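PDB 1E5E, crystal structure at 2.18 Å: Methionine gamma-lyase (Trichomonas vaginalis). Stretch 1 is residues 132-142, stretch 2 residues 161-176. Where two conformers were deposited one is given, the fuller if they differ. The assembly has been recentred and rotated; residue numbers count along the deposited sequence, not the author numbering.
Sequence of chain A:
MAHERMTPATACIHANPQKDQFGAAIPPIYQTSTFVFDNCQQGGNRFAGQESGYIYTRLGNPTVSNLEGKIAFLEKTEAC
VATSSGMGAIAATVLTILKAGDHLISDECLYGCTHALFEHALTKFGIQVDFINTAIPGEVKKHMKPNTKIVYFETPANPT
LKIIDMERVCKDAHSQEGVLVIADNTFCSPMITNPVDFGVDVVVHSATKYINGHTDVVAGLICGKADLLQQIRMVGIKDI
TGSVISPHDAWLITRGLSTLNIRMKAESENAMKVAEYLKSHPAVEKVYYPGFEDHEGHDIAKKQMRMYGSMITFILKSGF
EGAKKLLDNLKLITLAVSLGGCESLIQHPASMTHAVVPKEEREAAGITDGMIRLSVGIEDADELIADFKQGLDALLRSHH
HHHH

Stretch 1, residues 132-142: INTAIPGEVKK
Stretch 2 161-176: LKIIDMERVCKDAHSQ

Residues 132-142 of methionine gamma-lyase run from an extended start through two turns into a helix. A type I turn spans Asn133 to Ile136, and a type II turn spans Ile136 to Glu139. Gly138 (phi/psi 88/-30) sits at the N-cap position, right before the helix that begins at Glu139. At these angles a CB would jam against the preceding carbonyl oxygen, so glycine suits the site. Residues 161-165 are a loop, extended from Lys162 to Asp165. The helix starts at Met166. Asp165 (chi1 t) caps it, its OD1 accepting from Arg168 N at 3.0 Å.

The two stretches run in the same order. Ala135 CA lies 4.7 Å from Ile164 CA, and Lys141 CA lies 5.5 Å from Asp172 CA. Together the stretches bury 619 Å².

At the loop end, Lys162 is t, t, p, t. The p turn at chi3 belongs to a chain that ends with NZ 2.8 Å from Asn133 OD1, a hydrogen bond. Asn133 is t, and the same OD1 accepts from Ala135 N at 3.0 Å, so one oxygen serves both the turn and the contact. The small Ala135 fits close against the other loop: its CB is 3.7 Å from Ile163 O and 4.1 Å from Ile164 CG1. Ile164 (m, t) brings CD1 to 3.3 Å from Thr134 OG1. Thr134 is p, and its hydroxyl is hydrogen-bonded elsewhere in the structure.

Arg168 (t, t, p, chi4 -121°) reaches the first turn. Its NH2 gives a weak hydrogen bond to Ala135 O at 2.8 Å, with an angle of 119°. Pro137 CD lies over one guanidinium face, 3.4 Å from Arg168 NH2. Water 1 donates to Thr134 O and Asp165 O. Water 2 donates to Ala135 O and accepts from Asp165 N.

The buried helix contact is made by two valines, both t. Val140 CG2 is 4.2 Å from Val169 CG1. Val169 CG2 also lies 3.6 Å from Thr134 O. Val140 CG1 packs 4.0 Å from Asp172 CB. These short branched side chains fill the space without polar groups needing partners.

Asp172 is m, chi2 -1°. Its OD2 accepts from water 3 and water 4, at 2.7 and 2.4 Å. Water 3 accepts from Gly138 N and water 4 from Lys141 N, so the carboxylate reaches the start of the first helix through water. Lys141 has an off-well chi1 of -130°, then t, t, m. Its CE is 3.5 Å from Ser175 OG. Ser175 is p, and its OG donates to Asp172 O at 2.7 Å.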

# COMPACT_ATOMS: atom_id res chain seq x y z
N ILE A 132 -11.22 17.45 37.18
CA ILE A 132 -10.90 17.18 38.58
C ILE A 132 -9.78 16.17 38.70
O ILE A 132 -9.30 15.69 37.68
CB ILE A 132 -12.14 16.58 39.28
CG1 ILE A 132 -12.54 15.26 38.63
CG2 ILE A 132 -13.30 17.57 39.27
CD1 ILE A 132 -13.57 14.47 39.43
N ASN A 133 -9.33 15.86 39.92
CA ASN A 133 -8.33 14.81 40.13
C ASN A 133 -9.15 13.57 40.47
O ASN A 133 -9.58 13.37 41.63
CB ASN A 133 -7.28 15.10 41.20
CG ASN A 133 -6.14 14.09 41.23
OD1 ASN A 133 -6.29 13.01 40.66
ND2 ASN A 133 -4.99 14.41 41.83
N THR A 134 -9.39 12.70 39.47
CA THR A 134 -10.24 11.54 39.77
C THR A 134 -9.46 10.53 40.60
O THR A 134 -10.06 9.62 41.15
CB THR A 134 -10.76 10.82 38.52
OG1 THR A 134 -9.57 10.32 37.84
CG2 THR A 134 -11.53 11.76 37.61
N ALA A 135 -8.15 10.66 40.79
CA ALA A 135 -7.35 9.79 41.62
C ALA A 135 -7.62 10.03 43.11
O ALA A 135 -7.35 9.15 43.93
CB ALA A 135 -5.86 9.93 41.34
N ILE A 136 -8.21 11.16 43.46
CA ILE A 136 -8.55 11.50 44.84
C ILE A 136 -9.94 11.10 45.28
O ILE A 136 -10.97 11.58 44.79
CB ILE A 136 -8.38 13.03 45.02
CG1 ILE A 136 -6.91 13.33 44.70
CG2 ILE A 136 -8.77 13.45 46.44
CD1 ILE A 136 -6.43 14.74 44.79
N PRO A 137 -10.03 10.22 46.27
CA PRO A 137 -11.29 9.79 46.85
C PRO A 137 -12.23 10.97 47.05
O PRO A 137 -11.85 12.03 47.54
CB PRO A 137 -10.87 9.25 48.21
CG PRO A 137 -9.47 8.78 48.04
CD PRO A 137 -8.86 9.62 46.96
N GLY A 138 -13.48 10.81 46.63
CA GLY A 138 -14.52 11.81 46.73
C GLY A 138 -14.67 12.81 45.60
O GLY A 138 -15.78 13.29 45.31
N GLU A 139 -13.60 13.17 44.89
CA GLU A 139 -13.76 14.20 43.86
C GLU A 139 -14.81 13.87 42.81
O GLU A 139 -15.54 14.80 42.43
CB GLU A 139 -12.41 14.55 43.29
CG GLU A 139 -11.47 15.24 44.26
CD GLU A 139 -12.10 16.53 44.79
OE1 GLU A 139 -12.12 17.53 44.05
OE2 GLU A 139 -12.60 16.47 45.94
N VAL A 140 -14.97 12.63 42.39
CA VAL A 140 -15.93 12.29 41.36
C VAL A 140 -17.34 12.54 41.87
O VAL A 140 -18.04 13.40 41.32
CB VAL A 140 -15.80 10.83 40.88
CG1 VAL A 140 -17.01 10.46 40.03
CG2 VAL A 140 -14.51 10.64 40.09
N LYS A 141 -17.71 11.84 42.93
CA LYS A 141 -19.03 12.01 43.50
C LYS A 141 -19.36 13.46 43.83
O LYS A 141 -20.47 13.92 43.55
CB LYS A 141 -19.22 11.15 44.76
CG LYS A 141 -20.52 10.35 44.62
CD LYS A 141 -21.18 10.07 45.97
CE LYS A 141 -22.66 9.74 45.76
NZ LYS A 141 -23.29 10.72 44.82
N LYS A 142 -18.40 14.25 44.33
CA LYS A 142 -18.70 15.64 44.65
C LYS A 142 -19.04 16.48 43.43
O LYS A 142 -19.70 17.53 43.54
CB LYS A 142 -17.53 16.29 45.40
CG LYS A 142 -17.41 15.85 46.85
CD LYS A 142 -16.07 16.23 47.48
CE LYS A 142 -15.95 15.54 48.84
NZ LYS A 142 -14.53 15.53 49.31
N LEU A 161 1.90 9.78 34.30
CA LEU A 161 1.72 8.40 34.61
C LEU A 161 1.01 8.22 35.95
O LEU A 161 1.05 7.18 36.61
CB LEU A 161 3.02 7.58 34.57
CG LEU A 161 3.88 7.79 33.30
CD1 LEU A 161 5.13 6.91 33.32
CD2 LEU A 161 3.03 7.56 32.05
N LYS A 162 0.16 9.20 36.29
CA LYS A 162 -0.62 9.14 37.52
C LYS A 162 -1.54 7.91 37.43
O LYS A 162 -2.11 7.69 36.36
CB LYS A 162 -1.42 10.39 37.82
CG LYS A 162 -2.49 10.30 38.89
CD LYS A 162 -3.25 11.64 38.99
CE LYS A 162 -4.11 11.93 37.77
NZ LYS A 162 -5.08 13.05 38.15
N ILE A 163 -1.64 7.14 38.51
CA ILE A 163 -2.51 5.97 38.45
C ILE A 163 -3.88 6.30 38.98
O ILE A 163 -3.97 7.01 39.97
CB ILE A 163 -1.93 4.80 39.31
CG1 ILE A 163 -0.50 4.52 38.85
CG2 ILE A 163 -2.81 3.57 39.25
CD1 ILE A 163 -0.36 4.02 37.44
N ILE A 164 -4.94 5.81 38.37
CA ILE A 164 -6.28 6.10 38.86
C ILE A 164 -6.92 4.78 39.22
O ILE A 164 -6.86 3.84 38.44
CB ILE A 164 -7.13 6.87 37.86
CG1 ILE A 164 -6.55 8.27 37.62
CG2 ILE A 164 -8.61 6.93 38.32
CD1 ILE A 164 -7.04 8.79 36.28
N ASP A 165 -7.51 4.70 40.40
CA ASP A 165 -8.27 3.55 40.84
C ASP A 165 -9.62 3.53 40.12
O ASP A 165 -10.59 4.19 40.48
CB ASP A 165 -8.46 3.61 42.36
CG ASP A 165 -9.23 2.42 42.87
OD1 ASP A 165 -9.96 1.73 42.14
OD2 ASP A 165 -9.13 2.18 44.09
N MET A 166 -9.66 2.75 39.04
CA MET A 166 -10.81 2.64 38.15
C MET A 166 -12.04 2.05 38.81
O MET A 166 -13.14 2.57 38.58
CB MET A 166 -10.48 1.79 36.91
CG MET A 166 -9.47 2.47 35.99
SD MET A 166 -9.23 1.68 34.39
CE MET A 166 -8.31 0.24 34.86
N GLU A 167 -11.84 1.00 39.60
CA GLU A 167 -13.02 0.44 40.27
C GLU A 167 -13.73 1.49 41.14
O GLU A 167 -14.95 1.63 41.08
CB GLU A 167 -12.67 -0.77 41.11
CG GLU A 167 -13.94 -1.46 41.60
CD GLU A 167 -13.63 -2.85 42.09
OE1 GLU A 167 -12.46 -3.31 42.06
OE2 GLU A 167 -14.60 -3.53 42.48
N ARG A 168 -12.93 2.27 41.86
CA ARG A 168 -13.45 3.32 42.70
C ARG A 168 -14.18 4.40 41.91
O ARG A 168 -15.27 4.80 42.33
CB ARG A 168 -12.38 4.06 43.53
CG ARG A 168 -13.12 4.78 44.67
CD ARG A 168 -12.15 5.34 45.71
NE ARG A 168 -11.39 6.44 45.09
CZ ARG A 168 -10.05 6.34 45.03
NH1 ARG A 168 -9.41 5.28 45.52
NH2 ARG A 168 -9.41 7.35 44.46
N VAL A 169 -13.55 4.86 40.83
CA VAL A 169 -14.16 5.88 40.01
C VAL A 169 -15.48 5.34 39.46
O VAL A 169 -16.47 6.07 39.42
CB VAL A 169 -13.21 6.33 38.89
CG1 VAL A 169 -13.89 7.14 37.80
CG2 VAL A 169 -12.00 7.10 39.45
N CYS A 170 -15.50 4.09 38.99
CA CYS A 170 -16.73 3.55 38.44
C CYS A 170 -17.84 3.45 39.48
O CYS A 170 -18.98 3.80 39.18
CB CYS A 170 -16.48 2.20 37.75
SG CYS A 170 -15.50 2.42 36.24
N LYS A 171 -17.52 2.97 40.68
CA LYS A 171 -18.59 2.88 41.70
C LYS A 171 -19.14 4.26 42.04
O LYS A 171 -20.34 4.45 42.03
CB LYS A 171 -18.11 2.19 42.97
CG LYS A 171 -17.75 0.71 42.68
CD LYS A 171 -17.12 0.23 43.98
CE LYS A 171 -16.80 -1.24 44.05
NZ LYS A 171 -15.80 -1.43 45.17
N ASP A 172 -18.30 5.27 42.16
CA ASP A 172 -18.79 6.63 42.35
C ASP A 172 -19.61 7.16 41.16
O ASP A 172 -20.68 7.76 41.35
CB ASP A 172 -17.59 7.52 42.67
CG ASP A 172 -17.03 7.20 44.05
OD1 ASP A 172 -17.47 6.33 44.85
OD2 ASP A 172 -15.99 7.80 44.36
N ALA A 173 -19.14 6.99 39.92
CA ALA A 173 -19.88 7.48 38.77
C ALA A 173 -21.22 6.76 38.67
O ALA A 173 -22.24 7.38 38.40
CB ALA A 173 -19.13 7.18 37.46
N HIS A 174 -21.19 5.44 38.85
CA HIS A 174 -22.40 4.65 38.73
C HIS A 174 -23.27 4.66 40.00
O HIS A 174 -24.38 4.13 39.96
CB HIS A 174 -22.12 3.21 38.34
CG HIS A 174 -21.46 3.02 37.00
ND1 HIS A 174 -20.47 2.09 36.84
CD2 HIS A 174 -21.65 3.61 35.79
CE1 HIS A 174 -20.08 2.08 35.57
NE2 HIS A 174 -20.75 3.02 34.92
N SER A 175 -22.93 5.52 40.98
CA SER A 175 -23.84 5.66 42.12
C SER A 175 -25.03 6.49 41.66
O SER A 175 -26.02 6.49 42.37
CB SER A 175 -23.16 6.26 43.35
OG SER A 175 -22.76 7.59 43.05
N GLN A 176 -24.95 7.16 40.51
CA GLN A 176 -26.11 7.87 39.97
C GLN A 176 -26.47 7.15 38.67
O GLN A 176 -25.54 6.64 38.03
CB GLN A 176 -25.78 9.33 39.83
CG GLN A 176 -26.33 10.14 38.70
CD GLN A 176 -25.93 11.61 38.81
OE1 GLN A 176 -25.52 12.01 39.90
NE2 GLN A 176 -26.00 12.38 37.73
O HOH W 1 -10.12 7.08 41.92
O HOH W 2 -6.76 6.50 42.70
O HOH W 3 -14.28 8.20 46.46
O HOH W 4 -15.82 10.22 44.24
O HOH W 5 -25.36 11.46 42.55